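EF0056 (Enterococcus faecalis, PDB 6ORI) is an enterococcal surface protein of unknown function whose N-terminal region, apparently built of immunoglobulin-like beta domains, is possibly linked to biofilm formation. Local coordinates at residues Y29-L34 against G57-A62; I169-H174 against P182-T187. All coordinates share one frame; numbering follows the deposited sequence.

Contact 1 (Y29-L34 against G57-A62); sequences YNFSDL and GKHNIA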
loop_
_atom_site.group_PDB
_atom_site.type_symbol
_atom_site.label_atom_id
_atom_site.label_comp_id
_atom_site.label_asym_id
_atom_site.label_seq_id
_atom_site.Cartn_x
_atom_site.Cartn_y
_atom_site.Cartn_z
ATOM N N TYR A 29 -9.117 15.099 -6.026
ATOM C CA TYR A 29 -8.430 16.287 -5.541
ATOM C C TYR A 29 -6.954 16.241 -5.961
ATOM O O TYR A 29 -6.592 15.505 -6.854
ATOM C CB TYR A 29 -8.619 16.424 -4.016
ATOM C CG TYR A 29 -9.989 16.925 -3.604
ATOM C CD1 TYR A 29 -10.428 18.191 -3.992
ATOM C CD2 TYR A 29 -10.834 16.161 -2.815
ATOM C CE1 TYR A 29 -11.684 18.680 -3.574
ATOM C CE2 TYR A 29 -12.073 16.638 -2.410
ATOM C CZ TYR A 29 -12.502 17.879 -2.815
ATOM O OH TYR A 29 -13.740 18.350 -2.414
ATOM N N ASN A 30 -6.106 17.013 -5.297
ATOM C CA ASN A 30 -4.725 17.175 -5.714
ATOM C C ASN A 30 -3.730 16.599 -4.709
ATOM O O ASN A 30 -2.548 16.906 -4.753
ATOM C CB ASN A 30 -4.418 18.658 -5.916
ATOM C CG ASN A 30 -5.465 19.366 -6.756
ATOM O OD1 ASN A 30 -5.891 18.862 -7.802
ATOM N ND2 ASN A 30 -5.894 20.539 -6.293
ATOM N N PHE A 31 -4.216 15.776 -3.801
ATOM C CA PHE A 31 -3.331 14.961 -2.957
ATOM C C PHE A 31 -2.824 13.821 -3.807
ATOM O O PHE A 31 -3.543 13.361 -4.700
ATOM C CB PHE A 31 -4.084 14.432 -1.745
ATOM C CG PHE A 31 -4.628 15.525 -0.872
ATOM C CD1 PHE A 31 -5.880 16.069 -1.104
ATOM C CD2 PHE A 31 -3.888 16.023 0.179
ATOM C CE1 PHE A 31 -6.367 17.083 -0.310
ATOM C CE2 PHE A 31 -4.366 17.033 0.962
ATOM C CZ PHE A 31 -5.599 17.572 0.712
ATOM N N SER A 32 -1.616 13.326 -3.561
ATOM C CA SER A 32 -1.117 12.202 -4.337
ATOM C C SER A 32 -0.554 11.060 -3.520
ATOM O O SER A 32 -0.370 9.994 -4.071
ATOM C CB SER A 32 -0.100 12.641 -5.393
ATOM O OG SER A 32 0.992 13.297 -4.796
ATOM N N ASP A 33 -0.310 11.222 -2.228
ATOM C CA ASP A 33 0.222 10.098 -1.464
ATOM C C ASP A 33 -0.113 10.223 0.004
ATOM O O ASP A 33 -0.141 11.314 0.569
ATOM C CB ASP A 33 1.737 10.017 -1.640
ATOM C CG ASP A 33 2.296 8.613 -1.478
ATOM O OD1 ASP A 33 1.541 7.619 -1.331
ATOM O OD2 ASP A 33 3.542 8.487 -1.595
ATOM N N LEU A 34 -0.391 9.063 0.592
ATOM C CA LEU A 34 -0.575 8.931 2.031
ATOM C C LEU A 34 -0.209 7.505 2.372
ATOM O O LEU A 34 -0.764 6.565 1.808
ATOM C CB LEU A 34 -2.024 9.242 2.396
ATOM C CG LEU A 34 -2.379 9.235 3.875
ATOM C CD1 LEU A 34 -1.609 10.302 4.630
ATOM C CD2 LEU A 34 -3.881 9.419 4.043
ATOM N N GLY A 57 3.145 11.750 3.468
ATOM C CA GLY A 57 2.092 12.454 2.776
ATOM C C GLY A 57 2.636 13.337 1.703
ATOM O O GLY A 57 3.726 13.888 1.841
ATOM N N LYS A 58 1.893 13.473 0.615
ATOM C CA LYS A 58 2.279 14.407 -0.423
ATOM C C LYS A 58 1.040 14.942 -1.112
ATOM O O LYS A 58 0.076 14.198 -1.426
ATOM C CB LYS A 58 3.219 13.772 -1.451
ATOM C CG LYS A 58 3.480 14.779 -2.567
ATOM C CD LYS A 58 4.448 14.340 -3.569
ATOM C CE LYS A 58 4.400 15.227 -4.814
ATOM N NZ LYS A 58 4.360 16.682 -4.537
ATOM N N HIS A 59 1.080 16.237 -1.393
ATOM C CA HIS A 59 0.076 16.879 -2.243
ATOM C C HIS A 59 0.763 17.768 -3.266
ATOM O O HIS A 59 1.962 18.075 -3.159
ATOM C CB HIS A 59 -1.003 17.607 -1.430
ATOM C CG HIS A 59 -0.467 18.571 -0.436
ATOM N ND1 HIS A 59 0.035 18.175 0.781
ATOM C CD2 HIS A 59 -0.343 19.913 -0.482
ATOM C CE1 HIS A 59 0.447 19.238 1.445
ATOM N NE2 HIS A 59 0.244 20.305 0.691
ATOM N N ASN A 60 0.011 18.135 -4.298
ATOM C CA ASN A 60 0.601 18.684 -5.510
ATOM C C ASN A 60 0.234 20.138 -5.728
ATOM O O ASN A 60 0.885 20.819 -6.542
ATOM C CB ASN A 60 0.141 17.886 -6.735
ATOM C CG ASN A 60 0.435 16.412 -6.634
ATOM O OD1 ASN A 60 1.265 15.969 -5.834
ATOM N ND2 ASN A 60 -0.238 15.634 -7.467
ATOM N N ILE A 61 -0.784 20.604 -5.003
ATOM C CA ILE A 61 -1.259 21.989 -5.044
ATOM C C ILE A 61 -1.487 22.397 -3.599
ATOM O O ILE A 61 -1.931 21.582 -2.796
ATOM C CB ILE A 61 -2.585 22.098 -5.836
ATOM C CG1 ILE A 61 -2.390 21.660 -7.291
ATOM C CG2 ILE A 61 -3.147 23.512 -5.791
ATOM C CD1 ILE A 61 -1.403 22.520 -8.073
ATOM N N ALA A 62 -1.174 23.637 -3.250
ATOM C CA ALA A 62 -1.301 24.064 -1.882
ATOM C C ALA A 62 -2.682 23.714 -1.331
ATOM O O ALA A 62 -3.693 23.830 -2.026
ATOM C CB ALA A 62 -1.040 25.558 -1.777
HETATM O O HOH W 1 -5.088 21.549 -3.239
#

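Contact 2 (I169-H174 against P182-T187); sequences IYLVSH and PGIEST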
loop_
_atom_site.group_PDB
_atom_site.type_symbol
_atom_site.label_atom_id
_atom_site.label_comp_id
_atom_site.label_asym_id
_atom_site.label_seq_id
_atom_site.Cartn_x
_atom_site.Cartn_y
_atom_site.Cartn_z
ATOM N N ILE A 169 -4.903 3.307 5.991
ATOM C CA ILE A 169 -4.814 4.742 6.166
ATOM C C ILE A 169 -5.480 5.428 4.974
ATOM O O ILE A 169 -5.373 4.965 3.833
ATOM C CB ILE A 169 -3.356 5.188 6.391
ATOM C CG1 ILE A 169 -3.313 6.629 6.916
ATOM C CG2 ILE A 169 -2.525 5.008 5.122
ATOM C CD1 ILE A 169 -1.945 7.074 7.382
ATOM N N TYR A 170 -6.236 6.482 5.237
ATOM C CA TYR A 170 -6.987 7.134 4.180
ATOM C C TYR A 170 -7.303 8.563 4.555
ATOM O O TYR A 170 -7.128 8.966 5.694
ATOM C CB TYR A 170 -8.262 6.348 3.831
ATOM C CG TYR A 170 -9.238 6.076 4.958
ATOM C CD1 TYR A 170 -8.973 5.096 5.920
ATOM C CD2 TYR A 170 -10.460 6.731 5.023
ATOM C CE1 TYR A 170 -9.890 4.824 6.934
ATOM C CE2 TYR A 170 -11.371 6.458 6.035
ATOM C CZ TYR A 170 -11.068 5.492 6.973
ATOM O OH TYR A 170 -11.945 5.168 7.980
ATOM N N LEU A 171 -7.728 9.340 3.570
ATOM C CA LEU A 171 -8.033 10.746 3.752
ATOM C C LEU A 171 -9.504 11.001 3.507
ATOM O O LEU A 171 -10.035 10.547 2.488
ATOM C CB LEU A 171 -7.197 11.540 2.767
ATOM C CG LEU A 171 -7.303 13.049 2.849
ATOM C CD1 LEU A 171 -6.726 13.532 4.158
ATOM C CD2 LEU A 171 -6.582 13.684 1.663
ATOM N N VAL A 172 -10.154 11.718 4.420
ATOM C CA VAL A 172 -11.552 12.107 4.209
ATOM C C VAL A 172 -11.666 13.611 4.184
ATOM O O VAL A 172 -10.772 14.327 4.624
ATOM C CB VAL A 172 -12.515 11.528 5.270
ATOM C CG1 VAL A 172 -12.428 9.989 5.316
ATOM C CG2 VAL A 172 -12.220 12.127 6.617
ATOM N N SER A 173 -12.791 14.072 3.650
ATOM C CA SER A 173 -13.067 15.474 3.479
ATOM C C SER A 173 -14.382 15.824 4.174
ATOM O O SER A 173 -15.436 15.308 3.814
ATOM C CB SER A 173 -13.170 15.752 1.986
ATOM O OG SER A 173 -13.682 17.064 1.778
ATOM N N HIS A 174 -14.315 16.683 5.177
ATOM C CA HIS A 174 -15.503 17.021 5.963
ATOM C C HIS A 174 -16.588 17.717 5.108
ATOM O O HIS A 174 -17.784 17.459 5.305
ATOM C CB HIS A 174 -15.131 17.873 7.188
ATOM C CG HIS A 174 -14.282 17.171 8.204
ATOM N ND1 HIS A 174 -14.500 15.875 8.611
ATOM C CD2 HIS A 174 -13.220 17.614 8.916
ATOM C CE1 HIS A 174 -13.595 15.539 9.517
ATOM N NE2 HIS A 174 -12.812 16.582 9.723
ATOM N N PRO A 182 -10.444 9.805 -3.444
ATOM C CA PRO A 182 -10.101 8.570 -4.160
ATOM C C PRO A 182 -8.645 8.452 -4.573
ATOM O O PRO A 182 -8.048 9.412 -5.017
ATOM C CB PRO A 182 -10.996 8.621 -5.393
ATOM C CG PRO A 182 -11.291 10.073 -5.591
ATOM C CD PRO A 182 -11.321 10.693 -4.238
ATOM N N GLY A 183 -8.089 7.268 -4.355
ATOM C CA GLY A 183 -6.686 7.007 -4.596
ATOM C C GLY A 183 -5.800 7.272 -3.382
ATOM O O GLY A 183 -4.650 6.818 -3.359
ATOM N N ILE A 184 -6.317 7.989 -2.397
ATOM C CA ILE A 184 -5.515 8.403 -1.244
ATOM C C ILE A 184 -5.918 7.505 -0.080
ATOM O O ILE A 184 -6.489 7.939 0.930
ATOM C CB ILE A 184 -5.701 9.891 -0.931
ATOM C CG1 ILE A 184 -5.539 10.721 -2.210
ATOM C CG2 ILE A 184 -4.687 10.359 0.116
ATOM C CD1 ILE A 184 -4.194 10.562 -2.915
ATOM N N GLU A 185 -5.684 6.219 -0.311
ATOM C CA GLU A 185 -5.902 5.194 0.677
ATOM C C GLU A 185 -4.920 4.055 0.459
ATOM O O GLU A 185 -4.574 3.712 -0.687
ATOM C CB GLU A 185 -7.325 4.663 0.650
ATOM C CG GLU A 185 -7.752 3.904 -0.548
ATOM C CD GLU A 185 -9.105 3.269 -0.323
ATOM O OE1 GLU A 185 -9.194 2.290 0.459
ATOM O OE2 GLU A 185 -10.085 3.763 -0.910
ATOM N N SER A 186 -4.478 3.460 1.545
ATOM C CA SER A 186 -3.554 2.356 1.481
ATOM C C SER A 186 -3.913 1.364 2.555
ATOM O O SER A 186 -4.097 1.740 3.709
ATOM C CB SER A 186 -2.155 2.885 1.674
ATOM O OG SER A 186 -1.220 1.835 1.535
ATOM N N THR A 187 -4.021 0.092 2.169
ATOM C CA THR A 187 -4.344 -1.013 3.073
ATOM C C THR A 187 -3.222 -2.034 3.015
ATOM O O THR A 187 -2.924 -2.548 1.913
ATOM C CB THR A 187 -5.666 -1.685 2.685
ATOM O OG1 THR A 187 -6.742 -0.748 2.793
ATOM C CG2 THR A 187 -5.968 -2.900 3.581
#

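Contact 1 (Y29-L34 against G57-A62)
Ser-32 and Asn-60 are brought together by their first torsions, which put Ser-32 OG (between its backbone N and carbonyl carbon, chi1 58°) beside Asn-60 CG (anti to its own carbonyl carbon); the second torsion of Asn-60 then sets its amide. Ser-32 OG donates to Asn-60 OD1 at 2.9 Å, tilted moderately from the amide plane. The same hydroxyl lies against the lysine aliphatic chain, 3.7 Å from Lys-58 CG. Beyond it the chain stays extended and bends at its last torsion, where NZ bonds back to His-59 O and onward to Thr-132 O.

The backbone evidence identifies a classic beta bulge in an antiparallel pair. Lys-58 O accepts from both Ser-32 N (2.9 Å, nearly straight at 171°) and Asp-33 N (3.1 Å), which arrive from one face of its carbonyl plane. Lys-58 N returns a bond to Asp-33 O, and Asn-60 N adds one to Asn-30 O just beyond the strand ends. On the sheet face opposite the Asp-33 and Lys-58 side chains, Phe-31 and His-59 lie side by side, Phe-31 CD2 being 3.7 Å from His-59 CB; their rings are oblique, planes at 56°. His-59 ND1 and NE2 are taken by Tyr-118 and Gly-128, fixing the imidazole. Beyond the strand ends, Asn-30 ND2 rests 3.7 Å from Ile-61 CB in the conformer described, while its OD1 accepts from Ala-291 N.

The contact lies at the open end of the hairpin formed by strands 31-38 and 50-59. Phe-31 and Leu-34 pack onto strands 166-173 and 184-189, whereas Asp-33 bonds to Thr-247 of strand 239-248, in the second sheet.

Contact 2 (I169-H174 against P182-T187)
Ile-169 and Ser-186 form a hydrogen-bonded antiparallel pair with reciprocal backbone bonds: Ile-169 N to Ser-186 O and Ser-186 N to Ile-169 O, both 2.9 Å. A third bond, Leu-171 N to Ile-184 O, is longer at 3.2 Å and more bent, with an angle of 139° at the hydrogen. Two CA-H...O contacts supplement them, from Glu-185 CA to Ile-169 O (3.2 Å) and from Tyr-170 CA to Ile-184 O.

Side chains then divide between the two faces. Tyr-170 CB meets Glu-185 CB at 3.7 Å in the non-hydrogen-bonded pair, and beyond CB the two chains diverge from the partner strand. On the face that carries Ile-169 and Ser-186, Leu-171 and Ile-184 lie alongside each other, pointing the same way, with Leu-171 CB 3.8 Å from Ile-184 CG2. That methyl is anti to the backbone N of Ile-184, and Leu-171 CG is likewise anti to its own N (chi1 -176°).

Farther out, Glu-185 OE1 forms a salt bridge with Arg-168, which also makes a cation-pi contact with the Tyr-170 ring; Tyr-170 OH bonds to Glu-21. The chain turns a corner at Pro-182 and Gly-183, just before this pairing. Strand 166-173 has strand 184-189 along part of one edge, where strand 179-181 pairs farther along, and strand 68-74 as another neighbour, while strand 31-38 packs against Ile-169, Leu-171 and Ile-184.

Contact 1 closes before contact 2 opens along the chain, and their centres are 11 Å apart on the same side of the chain's centre. Their antiparallel strands are linked in a sheet that branches or curls, so that the two pairs pack on each other, side chain on side chain and on backbone: Phe-31 CG lies 3.7 Å from Leu-171 CD2, and Phe-31 O is 3.4 Å from Ile-184 CD1. The 31-38/50-59 hairpin is therefore set against the 166-173/184-189 pair across an apolar interior, consistent with the layered packing of an immunoglobulin-like domain. Residues far apart in sequence thus help build one common core in what is probably the first of two domains.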